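Local coordinates for protein DMATS type aromatic prenyltransferase (Streptomyces coelicolor, PDB 6ZS0) that probably catalyses the transfer of a dimethylallyl group to carbon 5 of the tryptophan indole, as an ABBA-barrel aromatic prenyltransferase, at residues R107-T112 with G144-K149; T165-L170 with A178-P183; G215-L220 with T230-F235; P276-V281 with L323-A328. All coordinates share one frame; numbering follows the deposited sequence.

Contact 1 (R107-T112 with G144-K149)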
loop_
_atom_site.group_PDB
_atom_site.type_symbol
_atom_site.label_atom_id
_atom_site.label_comp_id
_atom_site.label_asym_id
_atom_site.label_seq_id
_atom_site.Cartn_x
_atom_site.Cartn_y
_atom_site.Cartn_z
ATOM N N ARG A 107 -18.868 5.224 -11.167
ATOM C CA ARG A 107 -19.810 5.446 -12.301
ATOM C C ARG A 107 -19.326 4.647 -13.508
ATOM O O ARG A 107 -20.165 4.255 -14.349
ATOM C CB ARG A 107 -19.949 6.920 -12.625
ATOM C CG ARG A 107 -20.619 7.726 -11.526
ATOM C CD ARG A 107 -21.014 9.095 -12.035
ATOM N NE ARG A 107 -19.886 9.857 -12.551
ATOM C CZ ARG A 107 -19.034 10.583 -11.833
ATOM N NH1 ARG A 107 -18.057 11.232 -12.445
ATOM N NH2 ARG A 107 -19.153 10.664 -10.516
ATOM N N ARG A 108 -18.042 4.386 -13.597
ATOM C CA ARG A 108 -17.471 3.617 -14.717
ATOM C C ARG A 108 -17.741 2.120 -14.543
ATOM O O ARG A 108 -18.156 1.480 -15.551
ATOM C CB ARG A 108 -15.977 3.872 -14.826
ATOM C CG ARG A 108 -15.316 3.150 -15.990
ATOM C CD ARG A 108 -13.927 3.659 -16.222
ATOM N NE ARG A 108 -13.296 2.863 -17.264
ATOM C CZ ARG A 108 -12.089 3.065 -17.751
ATOM N NH1 ARG A 108 -11.622 2.246 -18.679
ATOM N NH2 ARG A 108 -11.351 4.068 -17.311
ATOM N N TRP A 109 -17.441 1.568 -13.370
ATOM C CA TRP A 109 -17.485 0.095 -13.107
ATOM C C TRP A 109 -18.683 -0.324 -12.241
ATOM O O TRP A 109 -18.914 -1.528 -12.102
ATOM C CB TRP A 109 -16.163 -0.379 -12.503
ATOM C CG TRP A 109 -15.023 -0.152 -13.436
ATOM C CD1 TRP A 109 -14.914 -0.608 -14.711
ATOM C CD2 TRP A 109 -13.828 0.604 -13.174
ATOM N NE1 TRP A 109 -13.744 -0.172 -15.273
ATOM C CE2 TRP A 109 -13.054 0.564 -14.357
ATOM C CE3 TRP A 109 -13.341 1.316 -12.071
ATOM C CZ2 TRP A 109 -11.820 1.207 -14.455
ATOM C CZ3 TRP A 109 -12.117 1.948 -12.170
ATOM C CH2 TRP A 109 -11.372 1.893 -13.349
ATOM N N HIS A 110 -19.413 0.634 -11.682
ATOM C CA HIS A 110 -20.708 0.410 -10.997
ATOM C C HIS A 110 -20.514 -0.472 -9.752
ATOM O O HIS A 110 -21.497 -1.167 -9.380
ATOM C CB HIS A 110 -21.739 -0.164 -11.996
ATOM C CG HIS A 110 -21.596 0.340 -13.404
ATOM N ND1 HIS A 110 -22.033 1.591 -13.802
ATOM C CD2 HIS A 110 -21.069 -0.236 -14.507
ATOM C CE1 HIS A 110 -21.779 1.757 -15.089
ATOM N NE2 HIS A 110 -21.184 0.655 -15.542
ATOM N N PHE A 111 -19.333 -0.434 -9.105
ATOM C CA PHE A 111 -19.143 -1.016 -7.750
ATOM C C PHE A 111 -19.989 -0.196 -6.768
ATOM O O PHE A 111 -20.380 0.957 -7.061
ATOM C CB PHE A 111 -17.667 -1.139 -7.350
ATOM C CG PHE A 111 -16.866 0.134 -7.342
ATOM C CD1 PHE A 111 -16.040 0.449 -8.403
ATOM C CD2 PHE A 111 -16.899 0.987 -6.252
ATOM C CE1 PHE A 111 -15.298 1.615 -8.403
ATOM C CE2 PHE A 111 -16.161 2.163 -6.264
ATOM C CZ PHE A 111 -15.366 2.473 -7.338
ATOM N N THR A 112 -20.333 -0.797 -5.643
ATOM C CA THR A 112 -21.207 -0.168 -4.621
ATOM C C THR A 112 -20.323 0.697 -3.711
ATOM O O THR A 112 -19.215 0.240 -3.342
ATOM C CB THR A 112 -22.031 -1.242 -3.900
ATOM O OG1 THR A 112 -23.043 -1.635 -4.841
ATOM C CG2 THR A 112 -22.654 -0.767 -2.606
ATOM N N GLY A 144 -9.585 -5.716 -17.352
ATOM C CA GLY A 144 -9.633 -4.244 -17.337
ATOM C C GLY A 144 -10.587 -3.678 -16.296
ATOM O O GLY A 144 -10.692 -2.447 -16.237
ATOM N N VAL A 145 -11.290 -4.515 -15.529
ATOM C CA VAL A 145 -12.159 -4.044 -14.406
ATOM C C VAL A 145 -11.377 -4.260 -13.120
ATOM O O VAL A 145 -11.191 -5.403 -12.697
ATOM C CB VAL A 145 -13.527 -4.747 -14.361
ATOM C CG1 VAL A 145 -14.395 -4.209 -13.229
ATOM C CG2 VAL A 145 -14.270 -4.618 -15.678
ATOM N N PRO A 146 -10.858 -3.189 -12.474
ATOM C CA PRO A 146 -9.966 -3.381 -11.340
ATOM C C PRO A 146 -10.713 -3.599 -10.031
ATOM O O PRO A 146 -11.885 -3.294 -9.948
ATOM C CB PRO A 146 -9.200 -2.058 -11.317
ATOM C CG PRO A 146 -10.247 -1.058 -11.686
ATOM C CD PRO A 146 -11.109 -1.763 -12.734
ATOM N N GLY A 147 -10.013 -4.128 -9.035
ATOM C CA GLY A 147 -10.484 -4.070 -7.646
ATOM C C GLY A 147 -10.163 -2.689 -7.120
ATOM O O GLY A 147 -9.110 -2.167 -7.511
ATOM N N VAL A 148 -11.054 -2.100 -6.348
ATOM C CA VAL A 148 -10.855 -0.738 -5.787
ATOM C C VAL A 148 -10.839 -0.818 -4.260
ATOM O O VAL A 148 -11.768 -1.358 -3.673
ATOM C CB VAL A 148 -11.922 0.230 -6.306
ATOM C CG1 VAL A 148 -11.822 1.598 -5.659
ATOM C CG2 VAL A 148 -11.859 0.346 -7.824
ATOM N N LYS A 149 -9.801 -0.264 -3.645
ATOM C CA LYS A 149 -9.642 -0.189 -2.190
ATOM C C LYS A 149 -9.449 1.287 -1.854
ATOM O O LYS A 149 -8.664 1.917 -2.564
ATOM C CB LYS A 149 -8.416 -0.996 -1.779
ATOM C CG LYS A 149 -8.272 -1.275 -0.294
ATOM C CD LYS A 149 -7.230 -2.339 -0.010
ATOM C CE LYS A 149 -7.205 -3.430 -1.055
ATOM N NZ LYS A 149 -6.483 -4.635 -0.581
HETATM O O HOH W 1 -12.353 -0.978 -17.869
#
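W109, the last residue of helix 91-109, carries most of the meeting between 107-112 and 144-149. Its CG lies anti to the carbonyl carbon (chi1 -62°), which turns the indole onto the loop leading into strand 147-152. There P146 CD stands 3.4 Å from the centroid of the six-membered ring of W109 and 11° off its normal, a CH-pi contact over the centre of the face. P146 CG continues to the far rim, 3.6 Å from W109 CH2, and the pyrrolidine crosses the indole at about a right angle. R108 CG lies over the opposite face, so the indole is sandwiched. At the five-membered end V145 slides past in the reverse direction, its CG1 3.9 Å from W109 CD1. H110 then turns the chain with a positive phi. F111 adopts the crowded torsion, CG between backbone N and carbonyl carbon (chi1 58°), and sets one ring face under V148 CB; F111 CE1 lies 3.7 Å from V148 CG2. V148 belongs to the barrel wall, where it also packs on C136 and L138, so F111 rests the chain after the helix on that wall. W109 NE1 donates in the ring plane to a water 3.1 Å away, and this water donates to G144 O at 2.8 Å. The chemistry implied is dispersion and CH-pi attraction, with one water bridging the indole N-H to G144 O.

Contact 2 (T165-L170 with A178-P183)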
loop_
_atom_site.group_PDB
_atom_site.type_symbol
_atom_site.label_atom_id
_atom_site.label_comp_id
_atom_site.label_asym_id
_atom_site.label_seq_id
_atom_site.Cartn_x
_atom_site.Cartn_y
_atom_site.Cartn_z
ATOM N N THR A 165 -12.706 6.598 16.461
ATOM C CA THR A 165 -13.071 6.658 15.023
ATOM C C THR A 165 -13.099 5.242 14.448
ATOM O O THR A 165 -14.053 4.938 13.745
ATOM C CB THR A 165 -12.144 7.614 14.272
ATOM O OG1 THR A 165 -12.258 8.865 14.937
ATOM C CG2 THR A 165 -12.509 7.782 12.818
ATOM N N VAL A 166 -12.098 4.403 14.734
ATOM C CA VAL A 166 -12.051 3.010 14.213
ATOM C C VAL A 166 -13.232 2.219 14.799
ATOM O O VAL A 166 -13.916 1.473 14.036
ATOM C CB VAL A 166 -10.710 2.320 14.493
ATOM C CG1 VAL A 166 -10.750 0.865 14.081
ATOM C CG2 VAL A 166 -9.535 3.036 13.820
ATOM N N ARG A 167 -13.453 2.340 16.102
ATOM C CA ARG A 167 -14.545 1.594 16.763
ATOM C C ARG A 167 -15.877 1.963 16.099
ATOM O O ARG A 167 -16.630 1.063 15.771
ATOM C CB ARG A 167 -14.547 1.863 18.266
ATOM C CG ARG A 167 -15.736 1.242 18.984
ATOM C CD ARG A 167 -15.809 1.679 20.423
ATOM N NE ARG A 167 -14.648 1.278 21.208
ATOM C CZ ARG A 167 -14.452 0.061 21.730
ATOM N NH1 ARG A 167 -13.377 -0.175 22.465
ATOM N NH2 ARG A 167 -15.312 -0.919 21.515
ATOM N N GLU A 168 -16.146 3.253 15.879
ATOM C CA GLU A 168 -17.419 3.719 15.290
ATOM C C GLU A 168 -17.502 3.252 13.839
ATOM O O GLU A 168 -18.568 2.796 13.423
ATOM C CB GLU A 168 -17.555 5.240 15.380
ATOM C CG GLU A 168 -18.806 5.782 14.707
ATOM C CD GLU A 168 -20.146 5.279 15.244
ATOM O OE1 GLU A 168 -20.164 4.565 16.283
ATOM O OE2 GLU A 168 -21.165 5.610 14.623
ATOM N N ALA A 169 -16.405 3.332 13.076
ATOM C CA ALA A 169 -16.409 2.853 11.670
ATOM C C ALA A 169 -16.832 1.382 11.611
ATOM O O ALA A 169 -17.706 1.030 10.788
ATOM C CB ALA A 169 -15.056 3.059 11.035
ATOM N N LEU A 170 -16.248 0.544 12.459
ATOM C CA LEU A 170 -16.481 -0.921 12.397
ATOM C C LEU A 170 -17.944 -1.191 12.751
ATOM O O LEU A 170 -18.587 -1.971 12.041
ATOM C CB LEU A 170 -15.514 -1.634 13.335
ATOM C CG LEU A 170 -14.065 -1.651 12.854
ATOM C CD1 LEU A 170 -13.149 -2.166 13.958
ATOM C CD2 LEU A 170 -13.923 -2.496 11.593
ATOM N N ALA A 178 -16.114 -5.242 17.117
ATOM C CA ALA A 178 -14.899 -5.829 16.486
ATOM C C ALA A 178 -13.629 -5.088 16.958
ATOM O O ALA A 178 -12.545 -5.711 17.078
ATOM C CB ALA A 178 -15.045 -5.788 14.981
ATOM N N PHE A 179 -13.721 -3.794 17.218
ATOM C CA PHE A 179 -12.573 -2.996 17.713
ATOM C C PHE A 179 -11.848 -3.741 18.835
ATOM O O PHE A 179 -10.602 -3.706 18.887
ATOM C CB PHE A 179 -13.010 -1.634 18.237
ATOM C CG PHE A 179 -11.840 -0.832 18.721
ATOM C CD1 PHE A 179 -11.028 -0.167 17.817
ATOM C CD2 PHE A 179 -11.501 -0.817 20.067
ATOM C CE1 PHE A 179 -9.931 0.553 18.262
ATOM C CE2 PHE A 179 -10.395 -0.110 20.509
ATOM C CZ PHE A 179 -9.608 0.565 19.603
ATOM N N ASP A 180 -12.607 -4.379 19.725
ATOM C CA ASP A 180 -12.064 -5.044 20.944
ATOM C C ASP A 180 -11.325 -6.350 20.617
ATOM O O ASP A 180 -10.614 -6.821 21.507
ATOM C CB ASP A 180 -13.172 -5.226 21.981
ATOM C CG ASP A 180 -13.659 -3.885 22.484
ATOM O OD1 ASP A 180 -12.803 -3.044 22.799
ATOM O OD2 ASP A 180 -14.883 -3.681 22.537
ATOM N N SER A 181 -11.423 -6.878 19.396
ATOM C CA SER A 181 -10.665 -8.067 18.922
ATOM C C SER A 181 -9.252 -7.674 18.462
ATOM O O SER A 181 -8.432 -8.578 18.252
ATOM C CB SER A 181 -11.388 -8.773 17.813
ATOM O OG SER A 181 -11.310 -8.014 16.612
ATOM N N LEU A 182 -8.979 -6.383 18.281
ATOM C CA LEU A 182 -7.673 -5.924 17.734
ATOM C C LEU A 182 -6.608 -5.998 18.829
ATOM O O LEU A 182 -6.879 -5.668 19.991
ATOM C CB LEU A 182 -7.787 -4.504 17.190
ATOM C CG LEU A 182 -8.707 -4.303 15.993
ATOM C CD1 LEU A 182 -8.989 -2.825 15.803
ATOM C CD2 LEU A 182 -8.118 -4.904 14.737
ATOM N N PRO A 183 -5.365 -6.406 18.481
ATOM C CA PRO A 183 -4.259 -6.373 19.429
ATOM C C PRO A 183 -3.858 -4.933 19.773
ATOM O O PRO A 183 -4.278 -4.011 19.088
ATOM C CB PRO A 183 -3.137 -7.104 18.687
ATOM C CG PRO A 183 -3.427 -6.805 17.233
ATOM C CD PRO A 183 -4.944 -6.868 17.148
HETATM O O HOH W 2 -16.068 -1.899 16.819
#
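The tight part of this contact is mainly apolar and gathers around F179. L170 CD1 reaches the start of the 3-10 turn 178-181, 3.7 Å from F179 N, and also touches the methyl of A178. V166 CG1 arrives in the ring plane of F179, at its edge, 3.9 Å from F179 CD1. R167 CB packs 3.8 Å from F179 CG. F179 CG is anti to its backbone N, and the ring crosses V166 and R167 at about a right angle. L182 CD1 meets V166 CG1 more loosely, at 4.4 Å. In the ABBA barrel this is the outer layer folding back on itself: V166, L170 and L182 all rest on V205 of strand 202-209, so helix and turn share one patch of the wall. The looser side is polar: the R167 guanidinium, exposed D180 and a water. R167 leaves the helix extended and bends at chi3 (-62°), bringing one guanidinium face over F179 CD2, with NH1 only 3.1 Å from that carbon and the two planes 53° apart. The guanidinium grips D180 end-on in a two-armed salt bridge: NH1 bonds OD1 at 2.9 Å, while NH2 bonds OD2 at 3.0 Å and almost straight (175°). Both oxygens are approached from above the carboxylate plane. NH2 also bonds Q177 OE1. The water accepts from F179 N at 3.0 Å and donates to R167 O.

Contact 3 (G215-L220 with T230-F235)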
loop_
_atom_site.group_PDB
_atom_site.type_symbol
_atom_site.label_atom_id
_atom_site.label_comp_id
_atom_site.label_asym_id
_atom_site.label_seq_id
_atom_site.Cartn_x
_atom_site.Cartn_y
_atom_site.Cartn_z
ATOM N N GLY A 215 8.688 -12.054 18.694
ATOM C CA GLY A 215 7.706 -12.656 19.616
ATOM C C GLY A 215 6.401 -11.897 19.649
ATOM O O GLY A 215 5.343 -12.530 19.658
ATOM N N ARG A 216 6.454 -10.561 19.682
ATOM C CA ARG A 216 5.223 -9.746 19.750
ATOM C C ARG A 216 4.481 -9.904 18.414
ATOM O O ARG A 216 3.236 -10.034 18.422
ATOM C CB ARG A 216 5.537 -8.293 20.099
ATOM C CG ARG A 216 4.300 -7.510 20.504
ATOM C CD ARG A 216 4.570 -6.068 20.872
ATOM N NE ARG A 216 5.641 -6.001 21.862
ATOM C CZ ARG A 216 6.809 -5.415 21.684
ATOM N NH1 ARG A 216 7.036 -4.703 20.588
ATOM N NH2 ARG A 216 7.736 -5.494 22.625
ATOM N N ALA A 217 5.226 -9.929 17.321
ATOM C CA ALA A 217 4.690 -10.071 15.951
ATOM C C ALA A 217 3.896 -11.382 15.862
ATOM O O ALA A 217 2.794 -11.377 15.347
ATOM C CB ALA A 217 5.818 -10.029 14.964
ATOM N N ALA A 218 4.434 -12.443 16.439
ATOM C CA ALA A 218 3.797 -13.785 16.499
ATOM C C ALA A 218 2.460 -13.749 17.255
ATOM O O ALA A 218 1.649 -14.666 17.046
ATOM C CB ALA A 218 4.763 -14.736 17.151
ATOM N N ARG A 219 2.213 -12.754 18.106
ATOM C CA ARG A 219 0.991 -12.659 18.946
ATOM C C ARG A 219 -0.031 -11.653 18.388
ATOM O O ARG A 219 -1.064 -11.482 19.029
ATOM C CB ARG A 219 1.403 -12.339 20.393
ATOM C CG ARG A 219 2.047 -13.527 21.089
ATOM C CD ARG A 219 2.426 -13.274 22.535
ATOM N NE ARG A 219 3.653 -12.487 22.628
ATOM C CZ ARG A 219 3.712 -11.186 22.906
ATOM N NH1 ARG A 219 4.889 -10.592 22.954
ATOM N NH2 ARG A 219 2.605 -10.485 23.130
ATOM N N LEU A 220 0.197 -11.027 17.230
ATOM C CA LEU A 220 -0.754 -10.003 16.709
ATOM C C LEU A 220 -1.992 -10.651 16.080
ATOM O O LEU A 220 -3.020 -9.924 15.899
ATOM C CB LEU A 220 -0.046 -9.130 15.686
ATOM C CG LEU A 220 1.054 -8.256 16.247
ATOM C CD1 LEU A 220 1.821 -7.625 15.115
ATOM C CD2 LEU A 220 0.496 -7.200 17.191
ATOM N N THR A 230 5.042 -19.329 13.938
ATOM C CA THR A 230 6.409 -19.678 13.462
ATOM C C THR A 230 6.666 -19.036 12.086
ATOM O O THR A 230 7.835 -18.631 11.844
ATOM C CB THR A 230 6.621 -21.199 13.482
ATOM O OG1 THR A 230 5.455 -21.827 12.950
ATOM C CG2 THR A 230 6.880 -21.725 14.875
ATOM N N ALA A 231 5.646 -18.941 11.218
ATOM C CA ALA A 231 5.762 -18.340 9.868
ATOM C C ALA A 231 5.936 -16.830 10.035
ATOM O O ALA A 231 6.689 -16.230 9.280
ATOM C CB ALA A 231 4.563 -18.649 8.996
ATOM N N VAL A 232 5.246 -16.257 11.001
ATOM C CA VAL A 232 5.285 -14.793 11.248
ATOM C C VAL A 232 6.676 -14.452 11.796
ATOM O O VAL A 232 7.275 -13.473 11.323
ATOM C CB VAL A 232 4.139 -14.348 12.170
ATOM C CG1 VAL A 232 4.246 -12.873 12.515
ATOM C CG2 VAL A 232 2.785 -14.630 11.536
ATOM N N GLU A 233 7.217 -15.269 12.708
ATOM C CA GLU A 233 8.557 -15.016 13.302
ATOM C C GLU A 233 9.630 -15.177 12.234
ATOM O O GLU A 233 10.534 -14.351 12.196
ATOM C CB GLU A 233 8.857 -15.940 14.486
ATOM C CG GLU A 233 8.015 -15.625 15.701
ATOM C CD GLU A 233 8.647 -15.964 17.033
ATOM O OE1 GLU A 233 9.900 -15.879 17.143
ATOM O OE2 GLU A 233 7.888 -16.278 17.976
ATOM N N GLY A 234 9.525 -16.221 11.410
ATOM C CA GLY A 234 10.475 -16.474 10.319
ATOM C C GLY A 234 10.508 -15.298 9.360
ATOM O O GLY A 234 11.601 -14.852 8.977
ATOM N N PHE A 235 9.343 -14.789 9.009
ATOM C CA PHE A 235 9.223 -13.690 8.035
ATOM C C PHE A 235 9.831 -12.448 8.680
ATOM O O PHE A 235 10.632 -11.760 8.025
ATOM C CB PHE A 235 7.773 -13.472 7.635
ATOM C CG PHE A 235 7.530 -12.140 6.998
ATOM C CD1 PHE A 235 7.971 -11.892 5.707
ATOM C CD2 PHE A 235 6.891 -11.138 7.690
ATOM C CE1 PHE A 235 7.786 -10.647 5.134
ATOM C CE2 PHE A 235 6.665 -9.914 7.090
ATOM C CZ PHE A 235 7.110 -9.676 5.817
#
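V232 lays its CG1 methyl over the carbonyl of A217, 3.5 Å from the O atom. With CG1 anti to the backbone N (chi1 175°), the same methyl also meets the side chain of A217, 4.1 Å from its CB. The carbonyl it covers is already engaged: A217 O accepts from L220 N at 3.2 Å, closing the type I turn 217-220. E233, one residue further along helix 229-240, brings its end in alongside A218. Its CG is anti to the carbonyl carbon (chi1 -70°) and the chain runs extended from there, so that CG lies 3.7 Å and OE2 3.6 Å from A218 CB. OE2 also approaches G215, 4.0 Å from its CA. The other oxygen, OE1, forms a salt bridge with R237 one helical turn on. An alanine in place of E233 would probably loosen the flank of A218 and G215 and leave R237 without this partner. On the barrel side, A217 and V232 both rest on L273 of strand 270-275, which places the two helices side by side on the outside of the barrel. The residues of 215-220 that meet are small (G215, A217, A218), and the chemistry is shape matching between methyls and backbone: OE1 of E233 pairs within its own helix while OE2 lies against A218 and G215.

Contact 4 (P276-V281 with L323-A328)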
loop_
_atom_site.group_PDB
_atom_site.type_symbol
_atom_site.label_atom_id
_atom_site.label_comp_id
_atom_site.label_asym_id
_atom_site.label_seq_id
_atom_site.Cartn_x
_atom_site.Cartn_y
_atom_site.Cartn_z
ATOM N N PRO A 276 9.016 -2.399 7.007
ATOM C CA PRO A 276 9.659 -1.379 6.167
ATOM C C PRO A 276 11.130 -1.741 5.889
ATOM O O PRO A 276 12.055 -1.104 6.413
ATOM C CB PRO A 276 9.487 -0.108 6.997
ATOM C CG PRO A 276 9.497 -0.591 8.409
ATOM C CD PRO A 276 8.792 -1.930 8.378
ATOM N N VAL A 277 11.305 -2.712 4.997
ATOM C CA VAL A 277 12.635 -3.342 4.736
ATOM C C VAL A 277 13.645 -2.273 4.296
ATOM O O VAL A 277 14.827 -2.444 4.580
ATOM C CB VAL A 277 12.515 -4.473 3.704
ATOM C CG1 VAL A 277 12.030 -3.997 2.378
ATOM C CG2 VAL A 277 13.829 -5.224 3.523
ATOM N N ARG A 278 13.201 -1.174 3.665
ATOM C CA ARG A 278 14.141 -0.137 3.166
ATOM C C ARG A 278 14.947 0.454 4.305
ATOM O O ARG A 278 16.001 1.044 4.036
ATOM C CB ARG A 278 13.446 0.977 2.363
ATOM C CG ARG A 278 12.429 1.820 3.118
ATOM C CD ARG A 278 12.020 2.998 2.252
ATOM N NE ARG A 278 13.174 3.878 2.124
ATOM C CZ ARG A 278 13.374 4.797 1.161
ATOM N NH1 ARG A 278 14.486 5.496 1.166
ATOM N NH2 ARG A 278 12.483 5.007 0.229
ATOM N N ASP A 279 14.447 0.410 5.552
ATOM C CA ASP A 279 15.152 0.983 6.724
ATOM C C ASP A 279 16.176 -0.004 7.289
ATOM O O ASP A 279 16.901 0.399 8.152
ATOM C CB ASP A 279 14.168 1.372 7.822
ATOM C CG ASP A 279 13.327 2.579 7.501
ATOM O OD1 ASP A 279 13.551 3.199 6.439
ATOM O OD2 ASP A 279 12.517 2.949 8.378
ATOM N N TYR A 280 16.266 -1.223 6.756
ATOM C CA TYR A 280 17.009 -2.335 7.431
ATOM C C TYR A 280 18.021 -2.971 6.482
ATOM O O TYR A 280 18.522 -4.055 6.818
ATOM C CB TYR A 280 16.030 -3.388 7.985
ATOM C CG TYR A 280 15.079 -2.792 8.996
ATOM C CD1 TYR A 280 15.546 -2.219 10.154
ATOM C CD2 TYR A 280 13.715 -2.779 8.779
ATOM C CE1 TYR A 280 14.702 -1.611 11.063
ATOM C CE2 TYR A 280 12.841 -2.208 9.685
ATOM C CZ TYR A 280 13.333 -1.626 10.843
ATOM O OH TYR A 280 12.511 -0.998 11.737
ATOM N N VAL A 281 18.314 -2.336 5.355
ATOM C CA VAL A 281 19.242 -2.884 4.331
ATOM C C VAL A 281 20.275 -1.828 3.957
ATOM O O VAL A 281 19.991 -0.647 4.108
ATOM C CB VAL A 281 18.476 -3.319 3.079
ATOM C CG1 VAL A 281 17.557 -4.475 3.376
ATOM C CG2 VAL A 281 17.720 -2.158 2.462
ATOM N N LEU A 323 13.801 1.198 -3.378
ATOM C CA LEU A 323 12.963 0.652 -4.470
ATOM C C LEU A 323 12.009 -0.395 -3.901
ATOM O O LEU A 323 10.825 -0.366 -4.245
ATOM C CB LEU A 323 13.829 0.075 -5.584
ATOM C CG LEU A 323 14.567 1.127 -6.409
ATOM C CD1 LEU A 323 15.450 0.470 -7.460
ATOM C CD2 LEU A 323 13.587 2.097 -7.039
ATOM N N ILE A 324 12.493 -1.283 -3.040
ATOM C CA ILE A 324 11.577 -2.126 -2.230
ATOM C C ILE A 324 11.375 -1.408 -0.899
ATOM O O ILE A 324 12.295 -1.386 -0.081
ATOM C CB ILE A 324 12.092 -3.557 -2.060
ATOM C CG1 ILE A 324 12.255 -4.253 -3.403
ATOM C CG2 ILE A 324 11.161 -4.322 -1.129
ATOM C CD1 ILE A 324 12.869 -5.638 -3.311
ATOM N N ALA A 325 10.210 -0.803 -0.695
ATOM C CA ALA A 325 9.903 0.006 0.497
ATOM C C ALA A 325 9.465 -0.908 1.656
ATOM O O ALA A 325 9.974 -0.758 2.766
ATOM C CB ALA A 325 8.848 1.011 0.185
ATOM N N TYR A 326 8.526 -1.798 1.401
ATOM C CA TYR A 326 8.019 -2.749 2.412
ATOM C C TYR A 326 7.980 -4.149 1.811
ATOM O O TYR A 326 7.786 -4.306 0.599
ATOM C CB TYR A 326 6.594 -2.422 2.877
ATOM C CG TYR A 326 6.430 -1.210 3.754
ATOM C CD1 TYR A 326 6.500 0.067 3.243
ATOM C CD2 TYR A 326 6.188 -1.349 5.111
ATOM C CE1 TYR A 326 6.341 1.179 4.066
ATOM C CE2 TYR A 326 5.993 -0.261 5.937
ATOM C CZ TYR A 326 6.100 1.016 5.424
ATOM O OH TYR A 326 5.924 2.091 6.273
ATOM N N LEU A 327 8.071 -5.134 2.679
ATOM C CA LEU A 327 7.675 -6.519 2.407
ATOM C C LEU A 327 6.544 -6.877 3.356
ATOM O O LEU A 327 6.550 -6.431 4.489
ATOM C CB LEU A 327 8.859 -7.460 2.627
ATOM C CG LEU A 327 10.000 -7.353 1.623
ATOM C CD1 LEU A 327 11.117 -8.301 2.004
ATOM C CD2 LEU A 327 9.533 -7.578 0.204
ATOM N N ALA A 328 5.615 -7.706 2.919
ATOM C CA ALA A 328 4.466 -8.093 3.751
ATOM C C ALA A 328 4.196 -9.586 3.570
ATOM O O ALA A 328 4.343 -10.109 2.440
ATOM C CB ALA A 328 3.232 -7.296 3.410
#
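Between the two segments the best-held polar atom is A325 O, and its grip is modest: one weak hydrogen bond and one CA-H...O contact. R278 N bonds A325 O, long at 3.4 Å but straight (169°). P276 CA approaches A325 O at 3.5 Å, with 131° at the hydrogen. V277 N, 3.3 Å from A325 O, is too badly aimed to bond. The site lies where barrel strand 270-275 has ended and its chain turns off into a short 3-10 segment. Strand 324-332 begins here, and the helix-like backbone of A325, with both A325 and Y326 bonded to Y342, is consistent with a classic beta bulge. Around this point Y326 turns a ring face to P276, whose CA sits 4.0 Å from the ring centroid, 24° off the normal, in a CH-pi contact. P276 CB meets the rim, 3.7 Å from Y326 CE2. An alanine in place of Y326 would probably cost P276 CA and CB the ring face they lie against, and lose the packing on Y274 and Y342. V277 CG1, in the crowded position, wedges 3.6 Å from I324 CG2 and 4.0 Å from L327 CG. I324 and L327 in turn rest on L288 and A291 of helix 284-297.

How the contacts relate
Along the chain the four contacts follow in series, each closing before the next opens, and they step around the ABBA barrel in that order. Contacts 1 and 4 both reach the ten-stranded antiparallel sheet, through strands 147-152 and 324-332, with centres 30 Å apart on opposite sides of the chain's centre. Contact 2 follows contact 1 closely, since helix 162-175 comes directly after strand 147-152, yet their nearest atoms stay about 13 Å apart. Contacts 2 and 3 touch, P183 CG lying 3.4 Å from L220 O; contacts 3 and 4 touch where F235 CZ packs 3.6 Å from L327 O. The outer layer is thus fastened to the barrel at successive, partly contiguous points.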